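Glucose-binding protein (PDB 2B3F) binds glucose and galactose and probably hands the sugar to a binding-protein-dependent transport system. Local coordinates at residues Arg22-Lys27 against Arg289-Asn294; Pro60-Val65 against Ile293-Leu298; Thr307-Pro310 against Ile315-Arg318. One frame throughout, in Å; residues are numbered along the deposited sequence.

Interaction 1: Arg22-Lys27 against Arg289-Asn294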
# COMPACT_ATOMS: atom_id res chain seq x y z
N ARG A 22 -20.14 -8.14 7.85
CA ARG A 22 -21.26 -8.13 8.81
C ARG A 22 -22.34 -7.16 8.35
O ARG A 22 -23.52 -7.49 8.38
CB ARG A 22 -20.80 -7.78 10.22
CG ARG A 22 -20.11 -8.95 10.91
CD ARG A 22 -19.99 -8.75 12.41
NE ARG A 22 -19.10 -7.64 12.75
CZ ARG A 22 -17.77 -7.71 12.72
NH1 ARG A 22 -17.14 -8.83 12.37
NH2 ARG A 22 -17.07 -6.65 13.04
N LEU A 23 -21.92 -5.97 7.92
CA LEU A 23 -22.82 -4.99 7.31
C LEU A 23 -23.55 -5.56 6.10
O LEU A 23 -24.76 -5.39 5.93
CB LEU A 23 -22.03 -3.76 6.89
CG LEU A 23 -22.67 -2.41 7.14
CD1 LEU A 23 -22.76 -2.14 8.64
CD2 LEU A 23 -21.84 -1.35 6.48
N TYR A 24 -22.82 -6.23 5.22
CA TYR A 24 -23.41 -6.83 4.03
C TYR A 24 -24.49 -7.87 4.40
O TYR A 24 -25.58 -7.89 3.81
CB TYR A 24 -22.32 -7.48 3.16
CG TYR A 24 -22.82 -8.03 1.84
CD1 TYR A 24 -22.87 -7.24 0.70
CD2 TYR A 24 -23.28 -9.34 1.74
CE1 TYR A 24 -23.33 -7.74 -0.52
CE2 TYR A 24 -23.74 -9.86 0.51
CZ TYR A 24 -23.77 -9.05 -0.61
OH TYR A 24 -24.21 -9.57 -1.81
N LYS A 25 -24.17 -8.73 5.37
CA LYS A 25 -25.09 -9.79 5.81
C LYS A 25 -26.36 -9.23 6.48
O LYS A 25 -27.44 -9.83 6.36
CB LYS A 25 -24.39 -10.76 6.75
CG LYS A 25 -23.32 -11.60 6.09
CD LYS A 25 -22.59 -12.41 7.16
CE LYS A 25 -21.59 -13.36 6.56
NZ LYS A 25 -20.91 -14.21 7.60
N GLN A 26 -26.25 -8.10 7.16
CA GLN A 26 -27.45 -7.41 7.68
C GLN A 26 -28.38 -7.01 6.53
O GLN A 26 -29.61 -7.18 6.61
CB GLN A 26 -27.07 -6.14 8.44
CG GLN A 26 -26.47 -6.37 9.80
CD GLN A 26 -26.34 -5.08 10.60
OE1 GLN A 26 -27.34 -4.50 11.05
NE2 GLN A 26 -25.09 -4.61 10.77
N LYS A 27 -27.79 -6.46 5.47
CA LYS A 27 -28.57 -5.96 4.36
C LYS A 27 -29.10 -7.10 3.51
O LYS A 27 -30.16 -6.98 2.91
CB LYS A 27 -27.74 -5.02 3.48
CG LYS A 27 -27.28 -3.77 4.18
CD LYS A 27 -26.31 -2.97 3.32
CE LYS A 27 -25.87 -1.67 4.01
NZ LYS A 27 -26.81 -0.54 3.74
N ARG A 289 -23.17 -12.73 -9.77
CA ARG A 289 -22.98 -11.40 -10.32
C ARG A 289 -23.74 -10.33 -9.55
O ARG A 289 -23.18 -9.31 -9.19
CB ARG A 289 -23.42 -11.37 -11.78
CG ARG A 289 -23.14 -10.06 -12.47
CD ARG A 289 -23.44 -10.15 -13.97
NE ARG A 289 -23.17 -8.89 -14.65
CZ ARG A 289 -24.00 -7.85 -14.72
NH1 ARG A 289 -25.21 -7.91 -14.17
NH2 ARG A 289 -23.63 -6.75 -15.36
N GLN A 290 -25.04 -10.54 -9.31
CA GLN A 290 -25.81 -9.52 -8.59
C GLN A 290 -25.33 -9.31 -7.16
O GLN A 290 -25.27 -8.19 -6.67
CB GLN A 290 -27.31 -9.84 -8.59
CG GLN A 290 -28.15 -8.70 -8.03
CD GLN A 290 -27.98 -7.40 -8.81
OE1 GLN A 290 -27.99 -7.40 -10.05
NE2 GLN A 290 -27.83 -6.28 -8.09
N ASN A 291 -25.01 -10.40 -6.47
CA ASN A 291 -24.53 -10.29 -5.09
C ASN A 291 -23.22 -9.51 -5.07
O ASN A 291 -22.97 -8.71 -4.16
CB ASN A 291 -24.37 -11.67 -4.46
CG ASN A 291 -25.70 -12.37 -4.19
OD1 ASN A 291 -25.77 -13.60 -4.07
ND2 ASN A 291 -26.75 -11.58 -4.07
N ALA A 292 -22.40 -9.71 -6.11
CA ALA A 292 -21.12 -8.96 -6.24
C ALA A 292 -21.37 -7.48 -6.47
O ALA A 292 -20.75 -6.62 -5.86
CB ALA A 292 -20.29 -9.55 -7.38
N ILE A 293 -22.33 -7.17 -7.35
CA ILE A 293 -22.71 -5.78 -7.60
C ILE A 293 -23.18 -5.10 -6.32
O ILE A 293 -22.82 -3.97 -6.03
CB ILE A 293 -23.81 -5.69 -8.71
CG1 ILE A 293 -23.20 -6.05 -10.07
CG2 ILE A 293 -24.41 -4.29 -8.74
CD1 ILE A 293 -24.20 -6.30 -11.17
N ASN A 294 -23.97 -5.80 -5.51
CA ASN A 294 -24.40 -5.24 -4.24
C ASN A 294 -23.24 -5.04 -3.25
O ASN A 294 -23.23 -4.11 -2.44
CB ASN A 294 -25.53 -6.09 -3.65
CG ASN A 294 -26.83 -5.94 -4.46
OD1 ASN A 294 -27.02 -4.93 -5.14
ND2 ASN A 294 -27.72 -6.95 -4.38
O HOH W 1 -27.14 -9.22 -2.66
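Tyr24 and Asn294 mark the nearest backbone approach of two helices, 15-27 and 289-299, with Tyr24 CA and Asn294 CA 8.5 Å apart. Tyr24 carries most of the contact. Its CG lies anti to the backbone N (chi1 -175°), which stretches the ring from its own helix toward the other. The hydroxyl donates to a backbone carbonyl, with Tyr24 OH 2.8 Å from Asn291 O. The approach is strongly bent at the acceptor. The C=O...donor angle is 109°, and the donor sits 29° off the carbonyl plane. The same hydroxyl accepts a hydrogen bond from water 1, with 3.1 Å between Tyr24 OH and the water oxygen. That water accepts from the Asn294 amide, 2.9 Å from Asn294 ND2. The buried phenol oxygen is therefore gripped by a backbone group and a bridging water. The rest of the contact is van der Waals. The ring turns an edge to the Asn294 backbone, with Tyr24 CE1 3.8 Å from Asn294 C. The phenol oxygen also rests against the Asn291 side chain, Tyr24 OH being 3.4 Å from Asn291 CB. A phenylalanine in place of Tyr24 would probably leave Asn291 O without this donor and water 1 without one of its partners. Asn294 OD1 takes a hydrogen bond from Arg297 and a weak one from Gln290 NE2. Around the contact, Tyr24 also meets the ring of Tyr28 and packs on Val33 of strand 32-37. Tyr24 and Ala292 both touch Leu3 of strand 2-7. Both helices thus cover the same part of the sheet, around Leu3. This is the layered alpha/beta arrangement of a lobe of a periplasmic sugar-binding protein.

Interaction 2: Pro60-Val65 against Ile293-Leu298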
# COMPACT_ATOMS: atom_id res chain seq x y z
N PRO A 60 -13.29 -15.43 -8.84
CA PRO A 60 -14.11 -15.21 -7.67
C PRO A 60 -15.17 -14.16 -8.05
O PRO A 60 -15.12 -13.60 -9.13
CB PRO A 60 -13.11 -14.65 -6.65
CG PRO A 60 -12.11 -13.96 -7.47
CD PRO A 60 -11.98 -14.76 -8.73
N ASP A 61 -16.13 -13.91 -7.17
CA ASP A 61 -17.16 -12.91 -7.48
C ASP A 61 -16.60 -11.49 -7.54
O ASP A 61 -17.09 -10.64 -8.27
CB ASP A 61 -18.31 -13.01 -6.49
CG ASP A 61 -19.08 -14.30 -6.66
OD1 ASP A 61 -19.20 -14.74 -7.82
OD2 ASP A 61 -19.52 -14.87 -5.64
N THR A 62 -15.55 -11.24 -6.75
CA THR A 62 -14.87 -9.96 -6.72
C THR A 62 -13.53 -10.20 -6.04
O THR A 62 -13.38 -11.15 -5.24
CB THR A 62 -15.70 -8.90 -5.95
OG1 THR A 62 -15.09 -7.61 -6.08
CG2 THR A 62 -15.86 -9.26 -4.46
N PHE A 63 -12.55 -9.37 -6.37
CA PHE A 63 -11.22 -9.52 -5.76
C PHE A 63 -10.59 -8.17 -5.44
O PHE A 63 -10.75 -7.16 -6.16
CB PHE A 63 -10.30 -10.39 -6.61
CG PHE A 63 -10.03 -9.85 -7.99
CD1 PHE A 63 -9.05 -8.88 -8.22
CD2 PHE A 63 -10.71 -10.37 -9.08
CE1 PHE A 63 -8.80 -8.40 -9.50
CE2 PHE A 63 -10.45 -9.91 -10.36
CZ PHE A 63 -9.49 -8.93 -10.58
N GLN A 64 -9.88 -8.15 -4.32
CA GLN A 64 -9.10 -7.00 -3.93
C GLN A 64 -8.03 -6.71 -4.99
O GLN A 64 -7.29 -7.60 -5.43
CB GLN A 64 -8.42 -7.28 -2.59
CG GLN A 64 -7.61 -6.13 -2.07
CD GLN A 64 -6.80 -6.51 -0.80
OE1 GLN A 64 -6.96 -7.59 -0.26
NE2 GLN A 64 -5.94 -5.60 -0.36
N VAL A 65 -7.98 -5.46 -5.42
CA VAL A 65 -7.05 -5.05 -6.46
C VAL A 65 -6.70 -3.59 -6.29
O VAL A 65 -7.52 -2.75 -5.92
CB VAL A 65 -7.63 -5.32 -7.86
CG1 VAL A 65 -8.95 -4.59 -8.07
CG2 VAL A 65 -6.61 -5.02 -8.97
N ILE A 293 -22.33 -7.17 -7.35
CA ILE A 293 -22.71 -5.78 -7.60
C ILE A 293 -23.18 -5.10 -6.32
O ILE A 293 -22.82 -3.97 -6.03
CB ILE A 293 -23.81 -5.69 -8.71
CG1 ILE A 293 -23.20 -6.05 -10.07
CG2 ILE A 293 -24.41 -4.29 -8.74
CD1 ILE A 293 -24.20 -6.30 -11.17
N ASN A 294 -23.97 -5.80 -5.51
CA ASN A 294 -24.40 -5.24 -4.24
C ASN A 294 -23.24 -5.04 -3.25
O ASN A 294 -23.23 -4.11 -2.44
CB ASN A 294 -25.53 -6.09 -3.65
CG ASN A 294 -26.83 -5.94 -4.46
OD1 ASN A 294 -27.02 -4.93 -5.14
ND2 ASN A 294 -27.72 -6.95 -4.38
N TRP A 295 -22.23 -5.89 -3.34
CA TRP A 295 -21.02 -5.68 -2.56
C TRP A 295 -20.32 -4.39 -3.01
O TRP A 295 -19.92 -3.58 -2.19
CB TRP A 295 -20.09 -6.91 -2.67
CG TRP A 295 -18.72 -6.73 -2.08
CD1 TRP A 295 -17.57 -6.51 -2.77
CD2 TRP A 295 -18.36 -6.76 -0.69
NE1 TRP A 295 -16.51 -6.41 -1.91
CE2 TRP A 295 -16.96 -6.54 -0.63
CE3 TRP A 295 -19.07 -6.95 0.49
CZ2 TRP A 295 -16.26 -6.53 0.58
CZ3 TRP A 295 -18.38 -6.90 1.69
CH2 TRP A 295 -16.98 -6.71 1.73
N LEU A 296 -20.19 -4.20 -4.32
CA LEU A 296 -19.58 -2.96 -4.85
C LEU A 296 -20.32 -1.70 -4.37
O LEU A 296 -19.70 -0.69 -4.00
CB LEU A 296 -19.53 -2.99 -6.39
CG LEU A 296 -18.75 -4.13 -7.03
CD1 LEU A 296 -18.72 -3.98 -8.53
CD2 LEU A 296 -17.32 -4.22 -6.45
N ARG A 297 -21.65 -1.77 -4.36
CA ARG A 297 -22.45 -0.63 -3.91
C ARG A 297 -22.18 -0.33 -2.44
O ARG A 297 -22.11 0.84 -2.04
CB ARG A 297 -23.94 -0.88 -4.15
CG ARG A 297 -24.29 -0.99 -5.63
CD ARG A 297 -25.76 -1.34 -5.85
NE ARG A 297 -26.59 -0.39 -5.11
CZ ARG A 297 -27.56 -0.70 -4.26
NH1 ARG A 297 -27.91 -1.97 -4.04
NH2 ARG A 297 -28.22 0.27 -3.64
N LEU A 298 -21.97 -1.38 -1.65
CA LEU A 298 -21.62 -1.21 -0.25
C LEU A 298 -20.22 -0.63 -0.05
O LEU A 298 -20.03 0.33 0.69
CB LEU A 298 -21.75 -2.54 0.51
CG LEU A 298 -21.21 -2.54 1.94
CD1 LEU A 298 -21.94 -1.56 2.80
CD2 LEU A 298 -21.28 -3.94 2.54
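The indole of Trp295 meets the methyl group of Thr62 obliquely, and it forms a T-shaped pair with Phe280. Leu17 and Leu20 of helix 15-27 also pack on this indole. The other flat group, the guanidinium of Arg297, has Asn294 OD1 at its edge, only 2° out of plane. This is helix-on-sheet packing in an alpha/beta lobe of the periplasmic binding protein fold. Helix 289-299 lies against strand 62-66, and Thr62 CA is 8.6 Å from Trp295 CA. The Thr62 and Trp295 side chains cross at about a right angle. The touch is made by the pyrrole part of the indole, with Thr62 CG2 3.7 Å from Trp295 CD1. With Thr62 OG1 anti to the backbone N (chi1 -172°), CG2 falls between the backbone N and the carbonyl carbon, where it meets Trp295. The methyl goes to the indole, while the hydroxyl bonds to Gly281 O, just past the adjacent strand 272-280. All three touching residues are buried. Two residues along the strand, Gln64 touches the bound galactose and bonds to Trp8 N and Asp278 OD1. The Trp295 side chain itself is about 12 Å from the sugar, so the contact is near the pocket but not part of its lining. Beside the indole, Leu296 slides past the threonine in the opposite direction, bringing Leu296 CD2 to 4.1 Å from Thr62 OG1.

Interaction 3: Thr307-Pro310 against Ile315-Arg318. Unlike the reference sequence in segment 307-310: Ser308 (reference Phe).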
# COMPACT_ATOMS: atom_id res chain seq x y z
N THR A 307 -17.41 2.70 8.28
CA THR A 307 -17.41 1.53 9.18
C THR A 307 -16.06 0.80 9.16
O THR A 307 -15.47 0.52 10.21
CB THR A 307 -18.53 0.57 8.80
OG1 THR A 307 -19.80 1.25 8.93
CG2 THR A 307 -18.53 -0.66 9.69
N SER A 308 -15.56 0.51 7.96
CA SER A 308 -14.34 -0.32 7.82
C SER A 308 -13.04 0.43 8.02
O SER A 308 -12.12 -0.07 8.69
CB SER A 308 -14.34 -1.02 6.47
OG SER A 308 -14.45 -0.09 5.41
N ASN A 309 -12.90 1.62 7.44
CA ASN A 309 -11.60 2.27 7.43
C ASN A 309 -11.03 2.66 8.78
O ASN A 309 -9.84 2.54 8.99
CB ASN A 309 -11.53 3.41 6.40
CG ASN A 309 -11.52 2.89 4.99
OD1 ASN A 309 -10.65 2.09 4.63
ND2 ASN A 309 -12.51 3.28 4.18
N PRO A 310 -11.88 3.12 9.72
CA PRO A 310 -11.32 3.37 11.06
C PRO A 310 -10.62 2.14 11.70
O PRO A 310 -9.67 2.31 12.48
CB PRO A 310 -12.55 3.81 11.87
CG PRO A 310 -13.48 4.43 10.82
CD PRO A 310 -13.29 3.52 9.62
N ILE A 315 -7.73 5.76 5.25
CA ILE A 315 -8.83 6.72 5.25
C ILE A 315 -9.81 6.32 4.13
O ILE A 315 -9.50 5.51 3.26
CB ILE A 315 -8.31 8.17 5.10
CG1 ILE A 315 -7.68 8.40 3.72
CG2 ILE A 315 -7.35 8.50 6.25
CD1 ILE A 315 -7.08 9.78 3.46
N ALA A 316 -11.02 6.91 4.16
CA ALA A 316 -11.99 6.64 3.12
C ALA A 316 -11.54 7.27 1.80
O ALA A 316 -10.88 8.31 1.79
CB ALA A 316 -13.35 7.21 3.53
N ALA A 317 -11.91 6.63 0.70
CA ALA A 317 -11.75 7.22 -0.64
C ALA A 317 -12.84 8.28 -0.91
O ALA A 317 -12.60 9.24 -1.63
CB ALA A 317 -11.80 6.15 -1.70
N ARG A 318 -14.02 8.08 -0.34
CA ARG A 318 -15.14 9.03 -0.55
C ARG A 318 -14.83 10.38 0.02
O ARG A 318 -14.42 10.50 1.18
CB ARG A 318 -16.42 8.51 0.08
CG ARG A 318 -17.09 7.41 -0.70
CD ARG A 318 -18.41 7.08 -0.08
NE ARG A 318 -19.35 8.19 -0.27
CZ ARG A 318 -20.25 8.27 -1.24
NH1 ARG A 318 -20.43 7.29 -2.11
NH2 ARG A 318 -21.03 9.34 -1.29
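Asn309 packs on the backbone of Ile315 and Ala316, and van der Waals contact is all that joins the two segments directly. The carbonyl oxygen of Ile315 stands over the flat amide, 3.7 Å from Asn309 CG. The amide nitrogen lies alongside the next residue, with Asn309 ND2 3.6 Å from Ala316 CA and 4.1 Å from Ala316 CB. Asn309 CG is anti to the backbone carbonyl carbon (chi1 -71°), which directs the amide at the returning chain.

Hydrogen bonds hold the amide from outside the two segments. Asn309 OD1 pairs with Ser314 OG, just before Ile315. Asn309 ND2 bonds to Val116 O and weakly to Gln305 O. Both ends of the buried amide thus have partners, and its rotation is fixed.

Asn309 is close to Lys312, which binds the galactose, so the turn borders the sugar site. Helix 302-312 is kinked at Pro310 before the chain doubles back. Ile315 bonds through its backbone to Ile118 and packs on helix 328-339. Ala316 leans on Gln305 and Asp306 of helix 302-312, while Thr307 and Ser308 of that helix touch helix 15-27.

From the N terminus, the chain first opens interaction 1 on helix 15-27, then interaction 2 at strand 62-66. Both close more than 220 residues later on helix 289-299, where the two contacts share Ile293 and Asn294. Their segments overlap there, so neither closure lies cleanly within the other. They touch directly: Tyr24 CE1 is 3.5 Å from Trp295 N. Together they tie an early helix and an early strand to one late helix. Interaction 3 follows both in series. It closes a short local turn between helix 302-312 and the loop after it. It does not touch interaction 2, but it reaches interaction 1 through helix 15-27, with Leu23 CD2 4.1 Å from Thr307 OG1.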